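Long-range contacts in 4-hydroxythreonine-4-phosphate dehydrogenase (PDB 6XMY), which probably catalyses the NAD-dependent oxidation of 4-(phosphooxy)-L-threonine, a step of pyridoxine 5'-phosphate biosynthesis, with the help of a divalent metal ion: residues Ser15-Pro19 against Tyr98-Leu103; Val37-Leu43 against Leu75-Pro81; Phe146-Val151 against Thr287-Ile292. All blocks are in the same frame, centred on the assembly; numbering follows the deposited sequence.

Contact 1 of 3, residues Ser15-Pro19 against Tyr98-Leu103; sequences SSGEP and YVMELL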
ATOM      1  N   SER A  15       6.837   9.249  -0.855  1.00  7.91           N
ATOM      2  CA  SER A  15       7.563   9.170   0.411  1.00  8.88           C
ATOM      3  C   SER A  15       8.698   8.166   0.280  1.00  9.02           C
ATOM      4  O   SER A  15       8.461   6.991  -0.012  1.00 10.63           O
ATOM      5  CB  SER A  15       6.647   8.748   1.550  1.00 12.29           C
ATOM      6  OG  SER A  15       7.440   8.305   2.635  1.00 11.48           O
ATOM      7  N   SER A  16       9.926   8.619   0.491  1.00  8.11           N
ATOM      8  CA  SER A  16      11.080   7.741   0.364  1.00  9.02           C
ATOM      9  C   SER A  16      11.257   6.776   1.538  1.00  9.69           C
ATOM     10  O   SER A  16      12.148   5.926   1.475  1.00 11.74           O
ATOM     11  CB  SER A  16      12.349   8.559   0.093  1.00  9.79           C
ATOM     12  OG  SER A  16      12.679   9.398   1.187  1.00  9.67           O
ATOM     13  N   GLY A  17      10.443   6.876   2.592  1.00 10.01           N
ATOM     14  CA  GLY A  17      10.351   5.804   3.573  1.00  9.44           C
ATOM     15  C   GLY A  17      11.540   5.728   4.524  1.00  8.19           C
ATOM     16  O   GLY A  17      12.220   6.720   4.805  1.00  8.89           O
ATOM     17  N   GLU A  18      11.761   4.528   5.057  1.00  8.32           N
ATOM     18  CA  GLU A  18      12.838   4.305   6.015  1.00  9.02           C
ATOM     19  C   GLU A  18      14.189   4.593   5.359  1.00  7.84           C
ATOM     20  O   GLU A  18      14.524   3.959   4.351  1.00  9.35           O
ATOM     21  CB  GLU A  18      12.771   2.864   6.526  1.00  9.31           C
ATOM     22  CG  GLU A  18      14.032   2.387   7.225  1.00 10.04           C
ATOM     23  CD  GLU A  18      14.474   3.286   8.355  1.00 10.46           C
ATOM     24  OE1 GLU A  18      15.681   3.597   8.413  1.00 10.11           O
ATOM     25  OE2 GLU A  18      13.632   3.687   9.183  1.00 10.45           O
ATOM     26  N   PRO A  19      14.956   5.566   5.854  1.00  8.37           N
ATOM     27  CA  PRO A  19      16.125   6.019   5.092  1.00  9.72           C
ATOM     28  C   PRO A  19      17.243   4.999   5.021  1.00  9.63           C
ATOM     29  O   PRO A  19      18.016   5.025   4.052  1.00 10.64           O
ATOM     30  CB  PRO A  19      16.570   7.284   5.837  1.00 10.17           C
ATOM     31  CG  PRO A  19      16.005   7.130   7.216  1.00  9.21           C
ATOM     32  CD  PRO A  19      14.713   6.398   7.044  1.00  8.38           C
ATOM     33  N   TYR A  98      11.651  11.531  11.522  1.00 11.31           N
ATOM     34  CA  TYR A  98      11.797  11.930  10.129  1.00 10.02           C
ATOM     35  C   TYR A  98      10.862  11.133   9.231  1.00  7.95           C
ATOM     36  O   TYR A  98      10.171  11.702   8.370  1.00  9.00           O
ATOM     37  CB  TYR A  98      13.255  11.740   9.715  1.00 10.00           C
ATOM     38  CG  TYR A  98      13.508  11.539   8.240  1.00  8.88           C
ATOM     39  CD1 TYR A  98      13.634  12.621   7.378  1.00  8.97           C
ATOM     40  CD2 TYR A  98      13.632  10.262   7.711  1.00  8.36           C
ATOM     41  CE1 TYR A  98      13.886  12.431   6.029  1.00  8.26           C
ATOM     42  CE2 TYR A  98      13.886  10.066   6.367  1.00  9.19           C
ATOM     43  CZ  TYR A  98      14.014  11.154   5.529  1.00  8.59           C
ATOM     44  OH  TYR A  98      14.271  10.968   4.190  1.00  9.75           O
ATOM     45  N   VAL A  99      10.815   9.806   9.420  1.00 10.26           N
ATOM     46  CA  VAL A  99       9.920   8.972   8.621  1.00  9.57           C
ATOM     47  C   VAL A  99       8.476   9.409   8.817  1.00  9.90           C
ATOM     48  O   VAL A  99       7.712   9.550   7.851  1.00 10.73           O
ATOM     49  CB  VAL A  99      10.120   7.480   8.952  1.00 10.19           C
ATOM     50  CG1 VAL A  99       9.051   6.650   8.259  1.00 11.73           C
ATOM     51  CG2 VAL A  99      11.524   7.021   8.539  1.00 10.09           C
ATOM     52  N   MET A 100       8.082   9.634  10.074  1.00 10.49           N
ATOM     53  CA  MET A 100       6.716  10.070  10.334  1.00 10.37           C
ATOM     54  C   MET A 100       6.446  11.432   9.722  1.00  9.87           C
ATOM     55  O   MET A 100       5.312  11.707   9.322  1.00 10.90           O
ATOM     56  CB  MET A 100       6.411  10.065  11.830  1.00 12.12           C
ATOM     57  CG  MET A 100       6.467   8.677  12.468  1.00 13.32           C
ATOM     58  SD  MET A 100       5.496   7.402  11.630  1.00 14.68           S
ATOM     59  CE  MET A 100       3.874   8.108  11.753  1.00 18.13           C
ATOM     60  N   GLU A 101       7.474  12.284   9.621  1.00 10.18           N
ATOM     61  CA  GLU A 101       7.293  13.578   8.964  1.00 10.86           C
ATOM     62  C   GLU A 101       7.009  13.401   7.480  1.00 10.35           C
ATOM     63  O   GLU A 101       6.167  14.108   6.919  1.00 10.73           O
ATOM     64  CB  GLU A 101       8.511  14.480   9.171  1.00 11.70           C
ATOM     65  CG  GLU A 101       8.245  15.940   8.781  1.00 13.72           C
ATOM     66  CD  GLU A 101       7.272  16.627   9.716  1.00 20.21           C
ATOM     67  OE1 GLU A 101       7.235  16.263  10.907  1.00 22.02           O
ATOM     68  OE2 GLU A 101       6.528  17.518   9.250  1.00 26.20           O
ATOM     69  N   LEU A 102       7.686  12.450   6.831  1.00  9.93           N
ATOM     70  CA  LEU A 102       7.381  12.153   5.435  1.00  9.53           C
ATOM     71  C   LEU A 102       5.923  11.743   5.271  1.00  8.54           C
ATOM     72  O   LEU A 102       5.243  12.196   4.342  1.00 10.25           O
ATOM     73  CB  LEU A 102       8.283  11.027   4.920  1.00  9.68           C
ATOM     74  CG  LEU A 102       9.807  11.168   5.048  1.00  9.26           C
ATOM     75  CD1 LEU A 102      10.492   9.968   4.397  1.00 10.64           C
ATOM     76  CD2 LEU A 102      10.306  12.478   4.435  1.00 10.98           C
ATOM     77  N   LEU A 103       5.423  10.884   6.165  1.00 10.83           N
ATOM     78  CA  LEU A 103       4.035  10.436   6.073  1.00 10.31           C
ATOM     79  C   LEU A 103       3.065  11.586   6.322  1.00 10.05           C
ATOM     80  O   LEU A 103       2.049  11.723   5.622  1.00 10.92           O
ATOM     81  CB  LEU A 103       3.773   9.313   7.081  1.00 12.21           C
ATOM     82  CG  LEU A 103       4.022   7.870   6.633  1.00 15.90           C
ATOM     83  CD1 LEU A 103       5.331   7.713   5.903  1.00 17.53           C
ATOM     84  CD2 LEU A 103       3.942   6.914   7.813  1.00 14.85           C
TER
HETATM   85  O   HOH W   1      13.986   8.420   3.415  1.00  9.06           O
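The loop that leaves strand 12-15 on the NAD side of this PdxA-family dehydrogenase packs against helix 96-111, with Ser15-Pro19 lying along the face formed by Tyr98, Val99 and Leu102. Pro19 packs against both Tyr98 and Val99: its CG is 3.7 Å from Tyr98 CE2, and its CD is 3.6 Å from Val99 CG2. The proline meets the phenol ring obliquely, a ring that chi1 of 155° sets anti to the backbone N of Tyr98. One turn further along, Leu102 CD1 approaches the backbone at Gly17, 3.6 Å from Gly17 N, while its CB lies 3.7 Å from Ser15 OG. The loop turns at Gly17 with a positive phi of 75°, which favours glycine.

The polar link is indirect. Water 1 lies in the plane of the Tyr98 ring, 2.7 Å from Tyr98 OH, and donates to both Ser16 OG and Gly17 O, each at 2.8 Å. Tyr98 OH also bonds Asp42 N, and Ser16 OG bonds Leu40 O, tying both hydroxyls to the neighbouring strand end. Val99 also touches Val123, a residue of the NAD site. The water thus gives a loop carbonyl a donor and links it to the helix; the remaining direct contacts are van der Waals packing, apolar on both sides at Pro19.

Contact 2 of 3, residues Val37-Leu43 against Leu75-Pro81; sequences VVILGDL and LTVWPVP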
ATOM      1  N   VAL A  37       7.139  12.558 -10.824  1.00 10.65           N
ATOM      2  CA  VAL A  37       7.274  12.285  -9.402  1.00 10.62           C
ATOM      3  C   VAL A  37       8.092  13.370  -8.723  1.00  9.20           C
ATOM      4  O   VAL A  37       8.975  13.994  -9.323  1.00 11.05           O
ATOM      5  CB  VAL A  37       7.894  10.894  -9.141  1.00 10.65           C
ATOM      6  CG1 VAL A  37       7.021   9.808  -9.750  1.00 11.58           C
ATOM      7  CG2 VAL A  37       9.325  10.829  -9.684  1.00 12.48           C
ATOM      8  N   VAL A  38       7.777  13.590  -7.449  1.00  8.79           N
ATOM      9  CA  VAL A  38       8.552  14.441  -6.555  1.00  8.95           C
ATOM     10  C   VAL A  38       8.814  13.617  -5.304  1.00  9.21           C
ATOM     11  O   VAL A  38       7.881  13.033  -4.745  1.00  9.76           O
ATOM     12  CB  VAL A  38       7.778  15.726  -6.205  1.00 10.16           C
ATOM     13  CG1 VAL A  38       8.495  16.504  -5.092  1.00 12.14           C
ATOM     14  CG2 VAL A  38       7.606  16.603  -7.463  1.00 11.98           C
ATOM     15  N   ILE A  39      10.077  13.542  -4.883  1.00  9.90           N
ATOM     16  CA  ILE A  39      10.488  12.666  -3.788  1.00  8.69           C
ATOM     17  C   ILE A  39      10.513  13.449  -2.489  1.00  7.85           C
ATOM     18  O   ILE A  39      11.206  14.467  -2.392  1.00 10.56           O
ATOM     19  CB  ILE A  39      11.878  12.061  -4.047  1.00  8.75           C
ATOM     20  CG1 ILE A  39      11.976  11.468  -5.459  1.00 10.67           C
ATOM     21  CG2 ILE A  39      12.224  11.053  -2.962  1.00 10.93           C
ATOM     22  CD1 ILE A  39      10.894  10.455  -5.792  1.00 10.61           C
ATOM     23  N   LEU A  40       9.810  12.955  -1.477  1.00  8.94           N
ATOM     24  CA  LEU A  40       9.923  13.465  -0.117  1.00  8.55           C
ATOM     25  C   LEU A  40      11.049  12.721   0.578  1.00  8.55           C
ATOM     26  O   LEU A  40      10.961  11.505   0.761  1.00 10.20           O
ATOM     27  CB  LEU A  40       8.647  13.179   0.661  1.00 11.93           C
ATOM     28  CG  LEU A  40       7.445  14.067   0.489  1.00 16.32           C
ATOM     29  CD1 LEU A  40       6.312  13.411   1.251  1.00 21.80           C
ATOM     30  CD2 LEU A  40       7.731  15.497   1.013  1.00 15.58           C
ATOM     31  N   GLY A  41      12.089  13.440   0.978  1.00  9.13           N
ATOM     32  CA  GLY A  41      13.193  12.787   1.653  1.00  8.79           C
ATOM     33  C   GLY A  41      14.331  13.756   1.850  1.00  8.13           C
ATOM     34  O   GLY A  41      14.313  14.895   1.372  1.00  9.50           O
ATOM     35  N   ASP A  42      15.334  13.279   2.573  1.00  9.68           N
ATOM     36  CA  ASP A  42      16.520  14.074   2.859  1.00  9.56           C
ATOM     37  C   ASP A  42      17.385  14.147   1.605  1.00 10.34           C
ATOM     38  O   ASP A  42      17.771  13.117   1.046  1.00 11.65           O
ATOM     39  CB  ASP A  42      17.247  13.435   4.042  1.00 10.54           C
ATOM     40  CG  ASP A  42      18.515  14.157   4.428  1.00  9.82           C
ATOM     41  OD1 ASP A  42      19.382  14.329   3.560  1.00 12.79           O
ATOM     42  OD2 ASP A  42      18.653  14.529   5.609  1.00 12.82           O
ATOM     43  N   LEU A  43      17.674  15.366   1.142  1.00  9.97           N
ATOM     44  CA  LEU A  43      18.393  15.510  -0.119  1.00 11.51           C
ATOM     45  C   LEU A  43      19.826  14.990  -0.013  1.00 11.73           C
ATOM     46  O   LEU A  43      20.322  14.332  -0.935  1.00 12.54           O
ATOM     47  CB  LEU A  43      18.365  16.971  -0.577  1.00 12.10           C
ATOM     48  CG  LEU A  43      19.113  17.290  -1.868  1.00 12.24           C
ATOM     49  CD1 LEU A  43      18.547  16.492  -3.036  1.00 15.63           C
ATOM     50  CD2 LEU A  43      19.036  18.781  -2.151  1.00 15.94           C
ATOM     51  N   LEU A  75      15.951  14.225 -10.863  1.00 12.13           N
ATOM     52  CA  LEU A  75      15.054  13.812  -9.801  1.00 11.49           C
ATOM     53  C   LEU A  75      14.732  15.045  -8.977  1.00  8.99           C
ATOM     54  O   LEU A  75      15.642  15.738  -8.505  1.00 11.35           O
ATOM     55  CB  LEU A  75      15.701  12.736  -8.929  1.00 11.62           C
ATOM     56  CG  LEU A  75      14.704  11.989  -8.045  1.00 12.65           C
ATOM     57  CD1 LEU A  75      13.675  11.229  -8.867  1.00 13.13           C
ATOM     58  CD2 LEU A  75      15.494  11.044  -7.172  1.00 14.05           C
ATOM     59  N   THR A  76      13.444  15.323  -8.821  1.00 10.05           N
ATOM     60  CA  THR A  76      12.986  16.476  -8.065  1.00 10.37           C
ATOM     61  C   THR A  76      12.639  16.040  -6.650  1.00  9.34           C
ATOM     62  O   THR A  76      11.943  15.033  -6.459  1.00  9.80           O
ATOM     63  CB  THR A  76      11.784  17.117  -8.757  1.00 10.35           C
ATOM     64  OG1 THR A  76      12.206  17.640 -10.026  1.00 12.91           O
ATOM     65  CG2 THR A  76      11.204  18.255  -7.906  1.00 10.95           C
ATOM     66  N   VAL A  77      13.144  16.786  -5.667  1.00  8.76           N
ATOM     67  CA  VAL A  77      13.058  16.423  -4.262  1.00  9.60           C
ATOM     68  C   VAL A  77      12.424  17.565  -3.487  1.00  8.10           C
ATOM     69  O   VAL A  77      12.778  18.734  -3.693  1.00 10.75           O
ATOM     70  CB  VAL A  77      14.465  16.112  -3.695  1.00 10.13           C
ATOM     71  CG1 VAL A  77      14.392  15.738  -2.210  1.00  9.83           C
ATOM     72  CG2 VAL A  77      15.166  15.025  -4.521  1.00 11.95           C
ATOM     73  N   TRP A  78      11.497  17.220  -2.580  1.00  9.00           N
ATOM     74  CA  TRP A  78      11.009  18.093  -1.520  1.00  9.62           C
ATOM     75  C   TRP A  78      11.834  17.752  -0.284  1.00  9.81           C
ATOM     76  O   TRP A  78      11.568  16.743   0.378  1.00  9.34           O
ATOM     77  CB  TRP A  78       9.516  17.851  -1.257  1.00 10.35           C
ATOM     78  CG  TRP A  78       8.923  18.762  -0.201  1.00  9.42           C
ATOM     79  CD1 TRP A  78       9.323  18.884   1.100  1.00 10.24           C
ATOM     80  CD2 TRP A  78       7.825  19.676  -0.361  1.00 10.34           C
ATOM     81  NE1 TRP A  78       8.556  19.813   1.756  1.00 10.09           N
ATOM     82  CE2 TRP A  78       7.633  20.320   0.883  1.00 10.75           C
ATOM     83  CE3 TRP A  78       6.991  20.021  -1.435  1.00 10.77           C
ATOM     84  CZ2 TRP A  78       6.637  21.282   1.084  1.00 10.97           C
ATOM     85  CZ3 TRP A  78       5.995  20.987  -1.236  1.00 10.96           C
ATOM     86  CH2 TRP A  78       5.828  21.599   0.019  1.00 11.07           C
ATOM     87  N   PRO A  79      12.849  18.540   0.051  1.00 10.13           N
ATOM     88  CA  PRO A  79      13.774  18.125   1.111  1.00 10.19           C
ATOM     89  C   PRO A  79      13.125  18.116   2.488  1.00  8.85           C
ATOM     90  O   PRO A  79      12.385  19.028   2.866  1.00 11.14           O
ATOM     91  CB  PRO A  79      14.891  19.175   1.030  1.00 10.19           C
ATOM     92  CG  PRO A  79      14.813  19.676  -0.393  1.00 10.83           C
ATOM     93  CD  PRO A  79      13.335  19.738  -0.653  1.00 11.03           C
ATOM     94  N   VAL A  80      13.416  17.058   3.236  1.00  9.36           N
ATOM     95  CA  VAL A  80      13.023  16.914   4.636  1.00  9.48           C
ATOM     96  C   VAL A  80      14.249  16.356   5.344  1.00 10.22           C
ATOM     97  O   VAL A  80      14.756  15.310   4.937  1.00  9.84           O
ATOM     98  CB  VAL A  80      11.848  15.935   4.800  1.00  8.91           C
ATOM     99  CG1 VAL A  80      11.433  15.853   6.263  1.00 10.60           C
ATOM    100  CG2 VAL A  80      10.662  16.334   3.912  1.00 10.04           C
ATOM    101  N   PRO A  81      14.758  16.991   6.397  1.00 11.28           N
ATOM    102  CA  PRO A  81      16.069  16.594   6.940  1.00 12.54           C
ATOM    103  C   PRO A  81      15.973  15.446   7.939  1.00 11.75           C
ATOM    104  O   PRO A  81      15.174  15.485   8.876  1.00 12.73           O
ATOM    105  CB  PRO A  81      16.560  17.874   7.627  1.00 15.15           C
ATOM    106  CG  PRO A  81      15.279  18.588   8.034  1.00 13.23           C
ATOM    107  CD  PRO A  81      14.265  18.264   6.962  1.00 13.65           C
TER
HETATM  108  O   HOH W   2      11.559  13.921 -10.397  1.00 12.51           O
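Backbone hydrogen bonds join strands 37-41 and 75-79 as parallel neighbours. Ile39 uses both its polar atoms: its N binds Thr76 O at 2.9 Å, in the carbonyl plane, and its O receives Trp78 N at 2.8 Å. The ladder then slackens at a weak bond of 3.4 Å from Gly41 N to Trp78 O. Just beyond strand 75-79, Val80 N binds Gly41 O at 3.0 Å, the donor standing 64° out of the carbonyl plane. At the other end, water 2 bridges Val37 O and Thr76 N.

Apolar contacts flank the backbone bonds. Trp78, its CG anti to the backbone N (chi1 -178°), runs alongside Leu40, whose CD2 meets the indole obliquely 3.7 Å from Trp78 CG. Around Ile39 and Val77, the Ile39 and Leu75 side chains cross at about a right angle, Ile39 CG1 3.8 Å from Leu75 CG, and Leu43 CD1 lies 4.0 Å from Val77 CG2.

Polar side-chain bonds gather at Asp42, the N-cap of helix 43-52: OD1 accepts from Leu45 N, OD2 from Cys82 N. Adjacent parallel strands, with helix 43-52 following strand 37-41 and helix 96-111 packed on the Trp78 face, form an alpha/beta arrangement, as in the Iso_DH clan.

Contact 3 of 3, residues Phe146-Val151 against Thr287-Ile292; sequences FEVETV and TLGLPI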
ATOM      1  N   PHE A 146      -6.883  11.146   8.284  1.00 15.87           N
ATOM      2  CA  PHE A 146      -8.050  11.640   7.567  1.00 16.22           C
ATOM      3  C   PHE A 146      -9.354  11.386   8.308  1.00 18.47           C
ATOM      4  O   PHE A 146     -10.428  11.699   7.776  1.00 20.61           O
ATOM      5  CB  PHE A 146      -8.093  11.042   6.159  1.00 16.78           C
ATOM      6  CG  PHE A 146      -7.007  11.561   5.266  1.00 15.68           C
ATOM      7  CD1 PHE A 146      -7.062  12.859   4.784  1.00 18.46           C
ATOM      8  CD2 PHE A 146      -5.913  10.775   4.940  1.00 15.24           C
ATOM      9  CE1 PHE A 146      -6.059  13.355   3.971  1.00 18.39           C
ATOM     10  CE2 PHE A 146      -4.908  11.262   4.122  1.00 16.01           C
ATOM     11  CZ  PHE A 146      -4.978  12.557   3.640  1.00 17.93           C
ATOM     12  N   GLU A 147      -9.281  10.849   9.525  1.00 18.82           N
ATOM     13  CA  GLU A 147     -10.457  10.563  10.342  1.00 21.85           C
ATOM     14  C   GLU A 147     -11.483   9.721   9.587  1.00 21.66           C
ATOM     15  O   GLU A 147     -12.684   9.984   9.625  1.00 23.10           O
ATOM     16  CB  GLU A 147     -11.065  11.839  10.921  1.00 25.31           C
ATOM     17  CG  GLU A 147     -10.034  12.716  11.600  1.00 32.13           C
ATOM     18  CD  GLU A 147     -10.581  13.398  12.833  1.00 43.17           C
ATOM     19  OE1 GLU A 147     -10.452  12.824  13.939  1.00 47.41           O
ATOM     20  OE2 GLU A 147     -11.149  14.499  12.693  1.00 46.34           O
ATOM     21  N   VAL A 148     -10.998   8.693   8.895  1.00 18.63           N
ATOM     22  CA  VAL A 148     -11.842   7.741   8.183  1.00 18.27           C
ATOM     23  C   VAL A 148     -11.988   6.495   9.047  1.00 18.63           C
ATOM     24  O   VAL A 148     -10.988   5.930   9.506  1.00 19.41           O
ATOM     25  CB  VAL A 148     -11.236   7.393   6.811  1.00 18.68           C
ATOM     26  CG1 VAL A 148     -12.073   6.348   6.105  1.00 21.84           C
ATOM     27  CG2 VAL A 148     -11.115   8.648   5.955  1.00 19.59           C
ATOM     28  N   GLU A 149     -13.230   6.058   9.263  1.00 18.35           N
ATOM     29  CA  GLU A 149     -13.457   4.896  10.119  1.00 20.19           C
ATOM     30  C   GLU A 149     -12.976   3.607   9.461  1.00 18.49           C
ATOM     31  O   GLU A 149     -12.310   2.785  10.103  1.00 20.29           O
ATOM     32  CB  GLU A 149     -14.933   4.784  10.496  1.00 25.17           C
ATOM     33  CG  GLU A 149     -15.276   3.463  11.169  1.00 30.84           C
ATOM     34  CD  GLU A 149     -16.676   3.439  11.736  1.00 36.46           C
ATOM     35  OE1 GLU A 149     -16.817   3.637  12.960  1.00 42.44           O
ATOM     36  OE2 GLU A 149     -17.633   3.236  10.959  1.00 35.08           O
ATOM     37  N   THR A 150     -13.303   3.405   8.185  1.00 16.73           N
ATOM     38  CA  THR A 150     -12.978   2.163   7.488  1.00 16.11           C
ATOM     39  C   THR A 150     -12.144   2.472   6.255  1.00 14.57           C
ATOM     40  O   THR A 150     -12.628   3.108   5.311  1.00 18.60           O
ATOM     41  CB  THR A 150     -14.238   1.397   7.089  1.00 18.30           C
ATOM     42  OG1 THR A 150     -15.071   1.210   8.239  1.00 19.02           O
ATOM     43  CG2 THR A 150     -13.859   0.031   6.504  1.00 20.36           C
ATOM     44  N   VAL A 151     -10.893   2.023   6.266  1.00 11.68           N
ATOM     45  CA  VAL A 151     -10.083   1.951   5.065  1.00 11.79           C
ATOM     46  C   VAL A 151      -9.787   0.480   4.813  1.00 11.20           C
ATOM     47  O   VAL A 151      -9.949  -0.372   5.692  1.00 14.36           O
ATOM     48  CB  VAL A 151      -8.781   2.756   5.187  1.00 14.76           C
ATOM     49  CG1 VAL A 151      -9.082   4.217   5.482  1.00 16.66           C
ATOM     50  CG2 VAL A 151      -7.904   2.146   6.256  1.00 16.34           C
ATOM     51  N   THR A 287      -4.445   1.692  -0.756  1.00  9.84           N
ATOM     52  CA  THR A 287      -5.363   1.928   0.347  1.00  9.31           C
ATOM     53  C   THR A 287      -6.666   2.488  -0.211  1.00 10.23           C
ATOM     54  O   THR A 287      -6.662   3.511  -0.909  1.00 11.58           O
ATOM     55  CB  THR A 287      -4.769   2.903   1.359  1.00  9.42           C
ATOM     56  OG1 THR A 287      -3.528   2.388   1.851  1.00 10.88           O
ATOM     57  CG2 THR A 287      -5.736   3.103   2.516  1.00 11.22           C
ATOM     58  N   LEU A 288      -7.776   1.820   0.094  1.00  9.67           N
ATOM     59  CA  LEU A 288      -9.093   2.253  -0.349  1.00  9.45           C
ATOM     60  C   LEU A 288      -9.809   2.975   0.780  1.00 11.33           C
ATOM     61  O   LEU A 288      -9.760   2.542   1.936  1.00 12.90           O
ATOM     62  CB  LEU A 288      -9.928   1.039  -0.757  1.00 10.92           C
ATOM     63  CG  LEU A 288      -9.221   0.044  -1.666  1.00 10.56           C
ATOM     64  CD1 LEU A 288     -10.151  -1.127  -1.948  1.00 10.66           C
ATOM     65  CD2 LEU A 288      -8.727   0.701  -2.957  1.00 12.10           C
ATOM     66  N   GLY A 289     -10.497   4.069   0.439  1.00 11.79           N
ATOM     67  CA  GLY A 289     -11.343   4.770   1.387  1.00 12.94           C
ATOM     68  C   GLY A 289     -10.815   6.095   1.901  1.00 12.78           C
ATOM     69  O   GLY A 289     -11.502   6.738   2.705  1.00 14.75           O
ATOM     70  N   LEU A 290      -9.626   6.519   1.490  1.00 10.96           N
ATOM     71  CA  LEU A 290      -9.129   7.831   1.881  1.00 12.94           C
ATOM     72  C   LEU A 290      -9.608   8.882   0.894  1.00 13.47           C
ATOM     73  O   LEU A 290      -9.989   8.555  -0.233  1.00 15.22           O
ATOM     74  CB  LEU A 290      -7.604   7.824   1.855  1.00 12.70           C
ATOM     75  CG  LEU A 290      -6.868   6.810   2.727  1.00 11.87           C
ATOM     76  CD1 LEU A 290      -5.395   6.891   2.412  1.00 12.30           C
ATOM     77  CD2 LEU A 290      -7.136   7.063   4.209  1.00 13.26           C
ATOM     78  N   PRO A 291      -9.570  10.165   1.268  1.00 14.61           N
ATOM     79  CA  PRO A 291      -9.880  11.226   0.301  1.00 16.32           C
ATOM     80  C   PRO A 291      -8.740  11.522  -0.660  1.00 16.71           C
ATOM     81  O   PRO A 291      -8.887  12.396  -1.523  1.00 21.69           O
ATOM     82  CB  PRO A 291     -10.177  12.439   1.197  1.00 19.20           C
ATOM     83  CG  PRO A 291      -9.435  12.193   2.424  1.00 18.82           C
ATOM     84  CD  PRO A 291      -9.391  10.696   2.631  1.00 15.76           C
ATOM     85  N   ILE A 292      -7.613  10.830  -0.521  1.00 13.04           N
ATOM     86  CA  ILE A 292      -6.506  10.910  -1.459  1.00 12.21           C
ATOM     87  C   ILE A 292      -6.251   9.520  -2.027  1.00 10.81           C
ATOM     88  O   ILE A 292      -6.688   8.504  -1.479  1.00 11.63           O
ATOM     89  CB  ILE A 292      -5.213  11.455  -0.812  1.00 12.44           C
ATOM     90  CG1 ILE A 292      -4.727  10.503   0.295  1.00 13.30           C
ATOM     91  CG2 ILE A 292      -5.425  12.883  -0.287  1.00 13.49           C
ATOM     92  CD1 ILE A 292      -3.262  10.689   0.693  1.00 13.98           C
TER
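Val151 and Gly289 bring the two backbones closest, with 4.8 Å between their CA atoms, where the loop leading into strand 152-156 passes the end of strand 284-288. Val151 CA approaches Leu288 O at 3.2 Å in a CA-H...O contact, and the neighbouring pair Leu288 and Val152 continues with backbone hydrogen bonding. Gly289 turns the chain out of the strand; it has no CB on the side facing Thr150 O and Val151 CA, and its phi of 107° suits glycine. At the far end of the loop, Glu147 completes a Schellman motif that ends helix 138-145 and turns the chain away just after Phe146.

Phe146 has the largest share of the side-chain packing. Pro291 lies over one face of its ring in a CH-pi contact, CD 4.1 Å from the ring centroid and 29° off the normal, and Pro291 CG approaches Phe146 CD1 to 3.4 Å. Further out along the ring, the Ile292 CD1 methyl meets it obliquely, 3.8 Å from Phe146 CE2, while the two side chains run in nearly perpendicular directions. Leu290 CD2 sits between two partners, 3.7 Å from Val151 CG1 and 4.0 Å from Phe146 CD2. Its chi1 of -58° sets CG anti to the carbonyl carbon and brings this methyl to both. Val148 CG1 packs 3.5 Å from Gly289 O.

Phe146 also touches Ala107 and Ser111 of helix 96-111. Thr287 places CG2 beside Val151 CB, while its OG1 is hydrogen-bonded to Arg294 NH1. The joint between the segments is therefore mainly apolar and shape-dependent, whereas the hydroxyl of Thr287 probably helps to position Arg294, a predicted substrate-binding residue.

How the contacts relate
Contacts 1 and 2 form a continuous unit, their centres 10 Å apart, and contact 2 is nested along the chain inside the loop closed by contact 1. The two probable hydrogen bonds that join them measure 2.8 Å from Ser16 OG to Leu40 O and 3.0 Å from Tyr98 OH to Asp42 N. Contact 3 stands apart, its centre 20 Å from that of contact 1 and 25 Å from that of contact 2, without touching either. Helix 96-111 nevertheless meets all three. Between nearest atoms, Gly17 in contact 1 is about 7 Å from the bound NAD, and the Leu40 side chain in contact 2 about 14 Å; contact 3 instead borders predicted substrate-binding residues, Thr139 and Arg294.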